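Local coordinates for proteophosphoglycan (PDB 2RE3), which is of unknown function but represents the DUF1285 family, whose members may take part in signal transduction, at residues I22-P27 against V64-S69; A28-W33 against I70-E75; P35-D40 against V84-I89; M43-D48 against I89-A94; A94-V99 against H146-L151. One frame throughout, in Å; residues are numbered along the deposited sequence.

Contact 1. Residues I22-P27 against V64-S69; sequences IKSKGP and VRLFSS
This is a mostly apolar loop-on-helix contact at the flank of the N-terminal half, where the chain after helix 15-21 runs past the end of helix 61-68. No hydrogen bond crosses between 22-27 and 64-69. Ile22 carries the apolar part with two branches. CG2, anti to the backbone N, lies alongside Leu66 as the two side chains slide past each other, with Ile22 CG2 4.1 Å from Leu66 CD1. The Ile22 and Phe67 side chains cross at about a right angle, with Ile22 CD1, tip of the other branch, 3.6 Å from Phe67 CE1. Further on, Leu66 CD1 touches Ser24 OG at 3.3 Å. Ser24 CB also meets Ser69 OG at 3.4 Å. That hydroxyl turns back to the backbone just before it: Ser69 OG donates to Leu66 O at 2.6 Å, in the carbonyl plane and on a lone pair. Ser69 CB packs against Gly26 O, at 3.5 Å. Ala19 of helix 15-21 touches both Leu66 and Phe67, and Leu15 adds to the cover of Phe67. An irregular loop crosses the later part of helix 61-68, with Ile22 set against Leu66 and Phe67 and the two serines beside them.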
# COMPACT_ATOMS: atom_id res chain seq x y z
N ILE A 22 -5.75 21.14 3.68
CA ILE A 22 -5.50 19.99 4.55
C ILE A 22 -4.40 20.31 5.57
O ILE A 22 -3.43 21.01 5.28
CB ILE A 22 -5.02 18.74 3.77
CG1 ILE A 22 -5.89 18.43 2.56
CG2 ILE A 22 -5.01 17.49 4.67
CD1 ILE A 22 -5.20 17.56 1.58
N LYS A 23 -4.56 19.83 6.79
CA LYS A 23 -3.41 19.69 7.69
C LYS A 23 -3.49 18.30 8.29
O LYS A 23 -4.57 17.78 8.56
CB LYS A 23 -3.38 20.78 8.79
CG LYS A 23 -3.10 22.22 8.29
CD LYS A 23 -1.65 22.44 7.91
CE LYS A 23 -1.45 23.83 7.32
NZ LYS A 23 -2.06 23.97 5.99
N SER A 24 -2.34 17.68 8.44
CA SER A 24 -2.30 16.35 8.97
C SER A 24 -1.05 16.21 9.79
O SER A 24 0.03 16.62 9.38
CB SER A 24 -2.25 15.35 7.84
OG SER A 24 -0.98 15.34 7.23
N LYS A 25 -1.19 15.63 10.97
CA LYS A 25 -0.01 15.19 11.72
C LYS A 25 0.19 13.71 11.42
O LYS A 25 1.08 13.08 12.00
CB LYS A 25 -0.21 15.36 13.25
CG LYS A 25 0.05 16.77 13.84
CD LYS A 25 -0.89 17.14 15.02
CE LYS A 25 -0.20 17.92 16.15
NZ LYS A 25 0.36 16.96 17.17
N GLY A 26 -0.64 13.11 10.57
CA GLY A 26 -0.64 11.65 10.44
C GLY A 26 -1.85 11.16 9.69
O GLY A 26 -2.65 11.97 9.23
N PRO A 27 -2.00 9.81 9.58
CA PRO A 27 -3.14 9.23 8.84
C PRO A 27 -4.46 9.59 9.51
O PRO A 27 -4.60 9.43 10.70
CB PRO A 27 -2.87 7.71 8.87
CG PRO A 27 -1.77 7.47 9.84
CD PRO A 27 -1.11 8.78 10.17
N VAL A 64 2.57 14.48 -1.47
CA VAL A 64 2.12 13.13 -1.64
C VAL A 64 1.79 12.51 -0.25
O VAL A 64 0.84 11.74 -0.13
CB VAL A 64 3.13 12.28 -2.44
CG1 VAL A 64 2.76 10.84 -2.38
CG2 VAL A 64 3.20 12.77 -3.90
N ARG A 65 2.55 12.86 0.79
CA ARG A 65 2.29 12.32 2.14
C ARG A 65 0.99 12.88 2.71
O ARG A 65 0.20 12.18 3.33
CB ARG A 65 3.40 12.69 3.08
CG ARG A 65 4.54 11.71 3.17
CD ARG A 65 5.56 12.17 4.21
NE ARG A 65 6.64 12.78 3.47
CZ ARG A 65 7.15 13.99 3.67
NH1 ARG A 65 6.76 14.79 4.66
NH2 ARG A 65 8.10 14.39 2.86
N LEU A 66 0.78 14.16 2.43
CA LEU A 66 -0.38 14.89 2.90
C LEU A 66 -1.65 14.31 2.30
O LEU A 66 -2.58 13.96 3.03
CB LEU A 66 -0.21 16.38 2.54
CG LEU A 66 -1.14 17.40 3.19
CD1 LEU A 66 -0.87 17.43 4.70
CD2 LEU A 66 -0.96 18.83 2.57
N PHE A 67 -1.70 14.15 0.97
CA PHE A 67 -2.90 13.59 0.36
C PHE A 67 -3.06 12.13 0.75
O PHE A 67 -4.16 11.64 0.84
CB PHE A 67 -2.88 13.69 -1.18
CG PHE A 67 -3.17 15.05 -1.70
CD1 PHE A 67 -4.37 15.67 -1.41
CD2 PHE A 67 -2.27 15.71 -2.52
CE1 PHE A 67 -4.65 16.93 -1.91
CE2 PHE A 67 -2.55 16.96 -3.01
CZ PHE A 67 -3.75 17.56 -2.70
N SER A 68 -1.95 11.43 0.95
CA SER A 68 -2.00 10.00 1.28
C SER A 68 -2.62 9.81 2.65
O SER A 68 -3.22 8.79 2.90
CB SER A 68 -0.61 9.36 1.25
OG SER A 68 -0.17 9.16 -0.09
N SER A 69 -2.45 10.80 3.54
CA SER A 69 -3.04 10.74 4.87
C SER A 69 -4.59 10.68 4.82
O SER A 69 -5.20 10.24 5.79
CB SER A 69 -2.58 11.90 5.75
OG SER A 69 -3.21 13.15 5.44

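Contact 2. Residues A28-W33 against I70-E75; sequences APVHLW and ILKREE
Lys72 carries this contact, reaching from strand 71-74 under the 3-10 turn of Val30-Leu32. Its CG is anti to the backbone N (chi1 -176°), and the chain beyond stays extended. Lys72 CB lies 3.8 Å from Val30 CG2. Lys72 CG is 3.9 Å from His31 NE2 and about as far from the same methyl. CD runs below Val30 O. Lys72 CE sits over one face of the His31 ring, 3.7 Å from its centroid, in a CH-pi contact set off toward the rim. At the tip, Lys72 NZ donates to Val30 O at 3.1 Å, from above the carbonyl plane, and stands 2.6 Å from Trp33 O. Val30 O also accepts from Trp33 N, so two donors grip it. A long salt bridge joins NZ to Glu74 OE2. An alanine in place of Lys72 would remove the chain under His31 and the amine on Val30 O, and would probably loosen the 3-10 turn from the strand. A water bridges the other end of the imidazole, 2.7 Å from His31 NE2, to Arg73 N. Ala28 CB rests on Ile70 CG2 at 3.9 Å. Strand 71-74 is an outer strand of its sheet. It is flanked by strand 77-81, whose Val81 touches Lys72, while Leu151 of strand 151-155 packs on Leu71 and Arg73.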
# COMPACT_ATOMS: atom_id res chain seq x y z
N ALA A 28 -5.37 10.14 8.73
CA ALA A 28 -6.58 10.74 9.23
C ALA A 28 -7.60 9.63 9.46
O ALA A 28 -7.53 8.60 8.81
CB ALA A 28 -7.11 11.80 8.25
N PRO A 29 -8.54 9.85 10.39
CA PRO A 29 -9.56 8.86 10.74
C PRO A 29 -10.72 8.94 9.78
O PRO A 29 -11.88 9.24 10.14
CB PRO A 29 -9.96 9.27 12.15
CG PRO A 29 -9.82 10.82 12.11
CD PRO A 29 -8.63 11.08 11.20
N VAL A 30 -10.40 8.63 8.53
CA VAL A 30 -11.30 8.88 7.42
C VAL A 30 -12.58 8.08 7.49
O VAL A 30 -13.55 8.45 6.83
CB VAL A 30 -10.60 8.64 6.09
CG1 VAL A 30 -9.51 9.74 5.85
CG2 VAL A 30 -10.03 7.23 6.05
N HIS A 31 -12.60 6.99 8.28
CA HIS A 31 -13.82 6.20 8.38
C HIS A 31 -14.80 6.75 9.39
O HIS A 31 -15.87 6.18 9.58
CB HIS A 31 -13.51 4.72 8.58
CG HIS A 31 -12.90 4.06 7.37
ND1 HIS A 31 -13.65 3.43 6.41
CD2 HIS A 31 -11.60 3.95 6.97
CE1 HIS A 31 -12.84 2.94 5.47
NE2 HIS A 31 -11.60 3.26 5.79
N LEU A 32 -14.47 7.88 10.01
CA LEU A 32 -15.46 8.63 10.77
C LEU A 32 -16.32 9.50 9.86
O LEU A 32 -17.41 9.94 10.26
CB LEU A 32 -14.82 9.54 11.80
CG LEU A 32 -14.20 8.89 13.04
CD1 LEU A 32 -13.54 10.03 13.83
CD2 LEU A 32 -15.25 8.17 13.85
N TRP A 33 -15.84 9.72 8.63
CA TRP A 33 -16.40 10.74 7.76
C TRP A 33 -17.15 10.17 6.57
O TRP A 33 -16.68 9.25 5.91
CB TRP A 33 -15.27 11.66 7.27
CG TRP A 33 -14.46 12.24 8.38
CD1 TRP A 33 -14.89 12.54 9.64
CD2 TRP A 33 -13.07 12.57 8.34
NE1 TRP A 33 -13.86 13.04 10.39
CE2 TRP A 33 -12.72 13.07 9.62
CE3 TRP A 33 -12.08 12.50 7.36
CZ2 TRP A 33 -11.42 13.49 9.94
CZ3 TRP A 33 -10.81 12.93 7.67
CH2 TRP A 33 -10.49 13.43 8.94
N ILE A 70 -5.20 11.11 3.72
CA ILE A 70 -6.68 11.13 3.67
C ILE A 70 -7.25 10.13 2.66
O ILE A 70 -8.38 10.27 2.18
CB ILE A 70 -7.24 12.56 3.46
CG1 ILE A 70 -6.66 13.22 2.18
CG2 ILE A 70 -7.00 13.38 4.74
CD1 ILE A 70 -7.46 14.42 1.67
N LEU A 71 -6.44 9.12 2.33
CA LEU A 71 -6.89 8.06 1.47
C LEU A 71 -7.89 7.19 2.23
O LEU A 71 -7.71 6.85 3.42
CB LEU A 71 -5.72 7.20 1.04
CG LEU A 71 -4.98 7.63 -0.22
CD1 LEU A 71 -3.67 6.93 -0.24
CD2 LEU A 71 -5.82 7.26 -1.44
N LYS A 72 -8.96 6.82 1.53
CA LYS A 72 -9.98 5.97 2.05
C LYS A 72 -10.39 4.98 0.95
O LYS A 72 -10.58 5.35 -0.21
CB LYS A 72 -11.18 6.81 2.47
CG LYS A 72 -12.29 6.02 3.15
CD LYS A 72 -13.50 6.90 3.52
CE LYS A 72 -14.38 6.22 4.61
NZ LYS A 72 -15.59 7.05 4.99
N ARG A 73 -10.52 3.73 1.33
CA ARG A 73 -10.98 2.71 0.42
C ARG A 73 -12.45 2.43 0.69
O ARG A 73 -12.84 2.22 1.84
CB ARG A 73 -10.18 1.44 0.67
CG ARG A 73 -10.42 0.38 -0.35
CD ARG A 73 -9.79 -0.92 0.03
NE ARG A 73 -10.34 -1.97 -0.79
CZ ARG A 73 -9.83 -3.19 -0.89
NH1 ARG A 73 -8.74 -3.55 -0.23
NH2 ARG A 73 -10.42 -4.06 -1.69
N GLU A 74 -13.28 2.42 -0.34
CA GLU A 74 -14.66 1.93 -0.21
C GLU A 74 -14.86 0.90 -1.28
O GLU A 74 -14.56 1.16 -2.46
CB GLU A 74 -15.66 3.06 -0.35
CG GLU A 74 -15.55 4.05 0.80
CD GLU A 74 -16.39 5.31 0.64
OE1 GLU A 74 -17.10 5.48 -0.38
OE2 GLU A 74 -16.34 6.14 1.56
N GLU A 75 -15.35 -0.26 -0.89
CA GLU A 75 -15.41 -1.41 -1.78
C GLU A 75 -14.02 -1.59 -2.41
O GLU A 75 -13.03 -1.80 -1.66
CB GLU A 75 -16.57 -1.26 -2.77
CG GLU A 75 -17.92 -1.10 -2.02
CD GLU A 75 -19.12 -1.63 -2.79
OE1 GLU A 75 -19.02 -2.75 -3.37
OE2 GLU A 75 -20.17 -0.94 -2.80
O HOH W 1 -9.46 2.95 4.20

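Contact 3. Residues P35-D40 against V84-I89; sequences PPFNGD and VEKVGI
Strands 37-40 and 86-89 run parallel, their axes 22° apart and 4.6 Å from each other at closest. Two backbone hydrogen bonds join them: Asn38 N meets Lys86 O at 2.8 Å, nearly along the C=O axis, and Gly88 N approaches Gly39 O at 3.0 Å from above the carbonyl plane. Asn38 and Gly39 use two residues where Val87 alone lies between the facing bonds, an irregularity consistent with a bulge. Gly39 has a positive phi of 109° that suits glycine. Gly88 matters too, because a CB there would collide with Asp40 OD1, which lies 3.2 Å from Gly88 CA. Phe37, its CG anti to the backbone N, crosses Lys86 at about a right angle. Gly39 N stands over the centre of the Phe37 ring, and Asp40 OD1 lies at its edge, in plane. Pro35 CG packs on Lys86 CB at 3.8 Å. Lys86 bends at chi3, and its NZ pairs with Glu74, with a weak bond to a water held by Pro35 O. Tyr79 also makes a cation-pi contact with Lys86. This is the central parallel pair of a mixed six-stranded sheet, with antiparallel neighbours 51-53 and 77-81 on either side.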
# COMPACT_ATOMS: atom_id res chain seq x y z
N PRO A 35 -18.85 12.41 3.94
CA PRO A 35 -19.27 13.60 3.24
C PRO A 35 -19.84 13.24 1.88
O PRO A 35 -19.62 12.13 1.40
CB PRO A 35 -17.98 14.38 3.07
CG PRO A 35 -16.94 13.28 2.96
CD PRO A 35 -17.38 12.30 3.99
N PRO A 36 -20.55 14.16 1.24
CA PRO A 36 -21.12 13.77 -0.04
C PRO A 36 -20.02 13.76 -1.08
O PRO A 36 -19.04 14.48 -0.94
CB PRO A 36 -22.18 14.84 -0.31
CG PRO A 36 -21.73 16.03 0.48
CD PRO A 36 -20.84 15.57 1.59
N PHE A 37 -20.17 12.91 -2.08
CA PHE A 37 -19.19 12.73 -3.15
C PHE A 37 -19.13 13.95 -4.05
O PHE A 37 -20.12 14.29 -4.67
CB PHE A 37 -19.67 11.52 -3.95
CG PHE A 37 -18.85 11.20 -5.17
CD1 PHE A 37 -17.49 10.88 -5.06
CD2 PHE A 37 -19.44 11.15 -6.42
CE1 PHE A 37 -16.75 10.55 -6.18
CE2 PHE A 37 -18.71 10.82 -7.54
CZ PHE A 37 -17.37 10.52 -7.43
N ASN A 38 -17.99 14.62 -4.14
CA ASN A 38 -17.88 15.76 -5.08
C ASN A 38 -17.25 15.49 -6.44
O ASN A 38 -16.85 16.42 -7.12
CB ASN A 38 -17.10 16.90 -4.44
CG ASN A 38 -17.68 17.31 -3.12
OD1 ASN A 38 -17.57 16.59 -2.12
ND2 ASN A 38 -18.33 18.48 -3.11
N GLY A 39 -17.16 14.24 -6.86
CA GLY A 39 -16.64 13.94 -8.19
C GLY A 39 -15.26 13.30 -8.15
O GLY A 39 -14.61 13.19 -7.10
N ASP A 40 -14.82 12.84 -9.31
CA ASP A 40 -13.49 12.32 -9.46
C ASP A 40 -12.56 13.45 -9.87
O ASP A 40 -12.95 14.33 -10.66
CB ASP A 40 -13.48 11.24 -10.50
CG ASP A 40 -14.34 10.06 -10.10
OD1 ASP A 40 -14.02 9.39 -9.08
OD2 ASP A 40 -15.35 9.81 -10.81
N VAL A 84 -15.63 17.28 5.14
CA VAL A 84 -16.59 18.01 4.32
C VAL A 84 -16.66 17.56 2.86
O VAL A 84 -17.71 17.75 2.21
CB VAL A 84 -16.40 19.56 4.44
CG1 VAL A 84 -16.78 19.99 5.85
CG2 VAL A 84 -14.97 20.00 4.09
N GLU A 85 -15.61 16.91 2.38
CA GLU A 85 -15.49 16.59 0.97
C GLU A 85 -14.93 15.19 0.74
O GLU A 85 -14.08 14.75 1.49
CB GLU A 85 -14.57 17.62 0.32
CG GLU A 85 -14.44 17.44 -1.18
CD GLU A 85 -13.91 18.69 -1.90
OE1 GLU A 85 -12.90 19.28 -1.46
OE2 GLU A 85 -14.51 19.05 -2.94
N LYS A 86 -15.39 14.53 -0.32
CA LYS A 86 -14.85 13.26 -0.79
C LYS A 86 -14.67 13.28 -2.32
O LYS A 86 -15.65 13.49 -3.05
CB LYS A 86 -15.81 12.12 -0.44
CG LYS A 86 -15.72 10.90 -1.34
CD LYS A 86 -16.26 9.60 -0.70
CE LYS A 86 -17.75 9.37 -0.97
NZ LYS A 86 -18.17 7.95 -0.63
N VAL A 87 -13.44 13.02 -2.80
CA VAL A 87 -13.19 12.93 -4.21
C VAL A 87 -12.59 11.60 -4.60
O VAL A 87 -11.77 11.01 -3.88
CB VAL A 87 -12.28 14.06 -4.69
CG1 VAL A 87 -13.01 15.39 -4.58
CG2 VAL A 87 -10.97 14.08 -3.91
N GLY A 88 -12.97 11.12 -5.78
CA GLY A 88 -12.45 9.87 -6.30
C GLY A 88 -11.09 10.00 -6.99
O GLY A 88 -10.88 10.94 -7.75
N ILE A 89 -10.17 9.07 -6.70
CA ILE A 89 -8.92 8.97 -7.45
C ILE A 89 -8.78 7.61 -8.10
O ILE A 89 -9.49 6.69 -7.77
CB ILE A 89 -7.65 9.29 -6.61
CG1 ILE A 89 -7.42 8.25 -5.54
CG2 ILE A 89 -7.79 10.62 -5.93
CD1 ILE A 89 -6.04 8.35 -5.00
O HOH W 2 -18.97 9.52 1.86
O HOH W 3 -12.00 7.89 -9.13

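Contact 4. Residues M43-D48 against I89-A94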
# COMPACT_ATOMS: atom_id res chain seq x y z
N MSE A 43 -6.52 12.45 -10.75
CA MSE A 43 -5.41 12.00 -9.95
C MSE A 43 -5.28 10.48 -10.11
O MSE A 43 -6.28 9.76 -10.03
CB MSE A 43 -5.63 12.38 -8.48
CG MSE A 43 -4.39 12.23 -7.58
SE MSE A 43 -3.07 13.64 -7.92
CE MSE A 43 -3.61 14.85 -6.53
N ARG A 44 -4.05 10.02 -10.28
CA ARG A 44 -3.76 8.62 -10.48
C ARG A 44 -2.50 8.29 -9.70
O ARG A 44 -1.51 8.98 -9.87
CB ARG A 44 -3.51 8.35 -11.94
CG ARG A 44 -2.99 6.97 -12.25
CD ARG A 44 -3.11 6.66 -13.75
NE ARG A 44 -2.17 7.46 -14.52
CZ ARG A 44 -0.89 7.15 -14.71
NH1 ARG A 44 -0.38 6.04 -14.21
NH2 ARG A 44 -0.10 7.96 -15.41
N ILE A 45 -2.56 7.27 -8.84
CA ILE A 45 -1.39 6.72 -8.18
C ILE A 45 -0.86 5.58 -9.02
O ILE A 45 -1.46 4.49 -9.09
CB ILE A 45 -1.73 6.17 -6.78
CG1 ILE A 45 -2.43 7.26 -5.94
CG2 ILE A 45 -0.46 5.68 -6.08
CD1 ILE A 45 -2.84 6.83 -4.55
N ALA A 46 0.26 5.82 -9.68
CA ALA A 46 0.86 4.76 -10.52
C ALA A 46 1.34 3.59 -9.66
O ALA A 46 1.54 3.73 -8.46
CB ALA A 46 2.02 5.30 -11.38
N ARG A 47 1.50 2.45 -10.31
CA ARG A 47 2.02 1.21 -9.71
C ARG A 47 3.32 1.38 -8.93
O ARG A 47 3.59 0.63 -7.99
CB ARG A 47 2.26 0.21 -10.84
CG ARG A 47 2.42 -1.21 -10.39
CD ARG A 47 2.11 -2.21 -11.53
NE ARG A 47 1.87 -3.56 -11.00
CZ ARG A 47 2.82 -4.38 -10.52
NH1 ARG A 47 4.11 -4.01 -10.52
NH2 ARG A 47 2.49 -5.59 -10.05
N ASP A 48 4.14 2.34 -9.34
CA ASP A 48 5.40 2.63 -8.68
C ASP A 48 5.30 3.67 -7.56
O ASP A 48 6.31 4.08 -7.00
CB ASP A 48 6.48 3.04 -9.69
CG ASP A 48 6.29 4.46 -10.24
OD1 ASP A 48 5.24 5.09 -10.03
OD2 ASP A 48 7.23 4.96 -10.89
N ILE A 89 -10.17 9.07 -6.70
CA ILE A 89 -8.92 8.97 -7.45
C ILE A 89 -8.78 7.61 -8.10
O ILE A 89 -9.49 6.69 -7.77
CB ILE A 89 -7.65 9.29 -6.61
CG1 ILE A 89 -7.42 8.25 -5.54
CG2 ILE A 89 -7.79 10.62 -5.93
CD1 ILE A 89 -6.04 8.35 -5.00
N ARG A 90 -7.85 7.51 -9.04
CA ARG A 90 -7.58 6.31 -9.79
C ARG A 90 -6.36 5.69 -9.17
O ARG A 90 -5.38 6.39 -8.93
CB ARG A 90 -7.26 6.66 -11.24
CG ARG A 90 -8.37 6.39 -12.24
CD ARG A 90 -7.90 6.68 -13.69
NE ARG A 90 -7.79 8.13 -13.84
CZ ARG A 90 -6.88 8.78 -14.56
NH1 ARG A 90 -5.95 8.12 -15.25
NH2 ARG A 90 -6.90 10.10 -14.57
N VAL A 91 -6.38 4.39 -8.94
CA VAL A 91 -5.19 3.72 -8.44
C VAL A 91 -4.93 2.53 -9.35
O VAL A 91 -5.79 1.67 -9.51
CB VAL A 91 -5.35 3.25 -6.98
CG1 VAL A 91 -4.09 2.54 -6.54
CG2 VAL A 91 -5.69 4.44 -6.07
N ASP A 92 -3.76 2.51 -9.97
CA ASP A 92 -3.47 1.54 -10.99
C ASP A 92 -3.41 0.19 -10.36
O ASP A 92 -4.00 -0.73 -10.87
CB ASP A 92 -2.15 1.85 -11.69
CG ASP A 92 -2.30 2.95 -12.71
OD1 ASP A 92 -3.45 3.35 -13.00
OD2 ASP A 92 -1.26 3.43 -13.22
N ASP A 93 -2.71 0.10 -9.23
CA ASP A 93 -2.52 -1.15 -8.53
C ASP A 93 -2.79 -0.96 -7.02
O ASP A 93 -3.93 -1.04 -6.59
CB ASP A 93 -1.12 -1.68 -8.82
CG ASP A 93 -0.94 -3.13 -8.43
OD1 ASP A 93 -1.88 -3.72 -7.88
OD2 ASP A 93 0.14 -3.68 -8.68
N ALA A 94 -1.76 -0.70 -6.21
CA ALA A 94 -1.98 -0.47 -4.79
C ALA A 94 -1.75 1.01 -4.54
O ALA A 94 -1.03 1.66 -5.30
CB ALA A 94 -1.05 -1.32 -3.96
O HOH W 4 -1.07 2.00 -8.07
O HOH W 5 1.27 -0.28 -6.85
O HOH W 6 1.32 2.54 -13.01
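Two salt bridges cross here, from Arg44 in strand 43-45 and Arg47 just after it, to aspartates that follow strand 89-91. Arg44 NH1 reaches Asp92 OD2 at 2.9 Å, on the syn lone pair and near the guanidinium plane. Arg47 NE meets Asp93 OD2, also at 2.9 Å, the two side chains lying side by side. A water bridges Asp92 OD2 to Arg47 N, and Asp93 OD1 is held by Tyr144. Arg44 bends at chi3 and makes a cation-pi contact with Phe52. Arg44 NE lies 3.9 Å from Arg90 NH1, an approach of like charges probably eased by Asp92 and by Asp42, which pairs with Arg90. A leucine in place of Arg44 would lose the bond to Asp92 and is likely to leave that carboxylate less well balanced. Beneath, three backbone hydrogen bonds set the register: Arg90 N to Met43 O, Ile45 N to Arg90 O and Asp92 N to Ile45 O, the last the longest at 3.2 Å. On the other face Ile45 CD1 packs on Ile89 CD1 at 3.6 Å. The parallel pair lies between antiparallel strands 51-53 and 77-81 of a mixed six-stranded sheet, arginines on one face, Ile45 and Val91 on the other.

Contact 5. Residues A94-V99 against H146-L151; sequences APFVAV and HVRAGL
Phe96 and Leu151 both place CG anti to the carbonyl carbon (chi1 -57° and -55°), which brings their side chains together obliquely. Arg148 takes the crowded position, CG between the backbone N and the carbonyl carbon (chi1 64°), and then runs extended to NE. The nearest approach is Phe96 CE2 to Leu151 CB, 3.7 Å. Leu151 CB also meets Pro95 CG at 4.0 Å, so one leucine touches both ring and proline. Val147 CG2 comes to the ring at 4.2 Å from Phe96 CD2, crossing at about a right angle. Arg148 NH2 stands at the ring edge, 3.9 Å from Phe96 CZ. Its charge is answered by Asp120, which pairs with NH1. A type I' turn from Arg148 to Leu151 and a classic beta bulge shape the partner segment. Leu151 O accepts from both Val147 N (2.9 Å) and Arg148 N. Gly150 N donates to His146 NE2 at 3.0 Å, while His146 ND1 bonds to Asn128, so the imidazole is probably neutral with its proton on ND1. Phe78 covers Pro95 and Leu151, and Leu71 covers Phe96 and Leu151. No hydrogen bond joins the two segments. Their hold on each other is apolar, and among the polar groups of the hairpin, Arg148 pairs with Asp120, His146 with Asn128, and Gly150 O with Arg73.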
# COMPACT_ATOMS: atom_id res chain seq x y z
N ALA A 94 -1.76 -0.70 -6.21
CA ALA A 94 -1.98 -0.47 -4.79
C ALA A 94 -1.75 1.01 -4.54
O ALA A 94 -1.03 1.66 -5.30
CB ALA A 94 -1.05 -1.32 -3.96
N PRO A 95 -2.40 1.56 -3.50
CA PRO A 95 -2.16 2.96 -3.15
C PRO A 95 -0.74 3.24 -2.64
O PRO A 95 -0.29 4.40 -2.63
CB PRO A 95 -3.19 3.23 -2.05
CG PRO A 95 -3.59 1.86 -1.52
CD PRO A 95 -3.44 0.94 -2.66
N PHE A 96 -0.04 2.18 -2.23
CA PHE A 96 1.33 2.35 -1.70
C PHE A 96 2.32 1.36 -2.27
O PHE A 96 1.95 0.30 -2.76
CB PHE A 96 1.33 2.21 -0.19
CG PHE A 96 0.42 3.17 0.52
CD1 PHE A 96 0.68 4.53 0.51
CD2 PHE A 96 -0.65 2.70 1.26
CE1 PHE A 96 -0.13 5.40 1.20
CE2 PHE A 96 -1.47 3.57 1.96
CZ PHE A 96 -1.21 4.93 1.92
N VAL A 97 3.59 1.72 -2.21
CA VAL A 97 4.66 0.81 -2.48
C VAL A 97 5.47 0.65 -1.19
O VAL A 97 5.84 1.64 -0.59
CB VAL A 97 5.58 1.33 -3.59
CG1 VAL A 97 6.89 0.56 -3.59
CG2 VAL A 97 4.88 1.24 -4.97
N ALA A 98 5.71 -0.60 -0.79
CA ALA A 98 6.63 -0.93 0.31
C ALA A 98 8.06 -0.85 -0.21
O ALA A 98 8.43 -1.62 -1.10
CB ALA A 98 6.34 -2.35 0.86
N VAL A 99 8.85 0.05 0.35
CA VAL A 99 10.23 0.25 -0.13
C VAL A 99 11.30 -0.27 0.80
O VAL A 99 12.47 -0.27 0.45
CB VAL A 99 10.52 1.73 -0.36
CG1 VAL A 99 9.60 2.26 -1.50
CG2 VAL A 99 10.38 2.52 0.96
N HIS A 146 -0.76 -5.34 3.82
CA HIS A 146 -1.76 -4.41 4.31
C HIS A 146 -1.09 -3.39 5.22
O HIS A 146 -0.25 -3.74 6.06
CB HIS A 146 -2.84 -5.18 5.07
CG HIS A 146 -3.93 -4.35 5.67
ND1 HIS A 146 -3.89 -3.93 6.97
CD2 HIS A 146 -5.12 -3.95 5.17
CE1 HIS A 146 -5.00 -3.26 7.25
NE2 HIS A 146 -5.77 -3.26 6.18
N VAL A 147 -1.44 -2.13 5.01
CA VAL A 147 -0.91 -1.02 5.83
C VAL A 147 -2.01 -0.54 6.76
O VAL A 147 -1.81 -0.51 7.97
CB VAL A 147 -0.48 0.16 4.94
CG1 VAL A 147 0.07 1.31 5.80
CG2 VAL A 147 0.48 -0.34 3.85
N ARG A 148 -3.17 -0.15 6.22
CA ARG A 148 -4.28 0.23 7.07
C ARG A 148 -5.58 0.28 6.31
O ARG A 148 -5.62 0.62 5.12
CB ARG A 148 -4.05 1.60 7.75
CG ARG A 148 -3.96 2.80 6.79
CD ARG A 148 -4.00 4.16 7.54
NE ARG A 148 -3.97 5.25 6.55
CZ ARG A 148 -2.87 5.66 5.93
NH1 ARG A 148 -1.69 5.14 6.24
NH2 ARG A 148 -2.93 6.64 5.02
N ALA A 149 -6.66 -0.08 7.00
CA ALA A 149 -8.01 0.17 6.52
C ALA A 149 -8.22 -0.26 5.07
O ALA A 149 -8.94 0.39 4.32
CB ALA A 149 -8.35 1.63 6.72
N GLY A 150 -7.60 -1.37 4.69
CA GLY A 150 -7.70 -1.92 3.33
C GLY A 150 -6.74 -1.33 2.34
O GLY A 150 -6.74 -1.70 1.16
N LEU A 151 -5.94 -0.37 2.78
CA LEU A 151 -5.00 0.22 1.88
C LEU A 151 -3.75 -0.67 1.93
O LEU A 151 -3.17 -0.86 3.01
CB LEU A 151 -4.65 1.63 2.30
CG LEU A 151 -5.80 2.61 2.49
CD1 LEU A 151 -5.21 3.87 3.09
CD2 LEU A 151 -6.55 2.90 1.17

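Contacts 1 and 2 follow each other along the chain, and Ser69 O lies 2.9 Å from Ala28 N in a probable hydrogen bond. Contact 2 meets contact 3 through a salt bridge, Glu74 OE1 to Lys86 NZ at 2.7 Å. Contacts 3 and 4 share Ile89 and are two parts of one parallel strand pair, their centres about 17 Å apart. Ala94 passes from contact 4 into contact 5, which belongs to the second six-stranded sheet. Arg73 NH1 probably bonds Gly150 O at 3.1 Å, tying contact 2 to contact 5 across the two halves. No active site is known. Glycerol, probably from the crystallisation liquor, lies about 4 Å from the Ile22 side chain, and glycerol is also near Trp33.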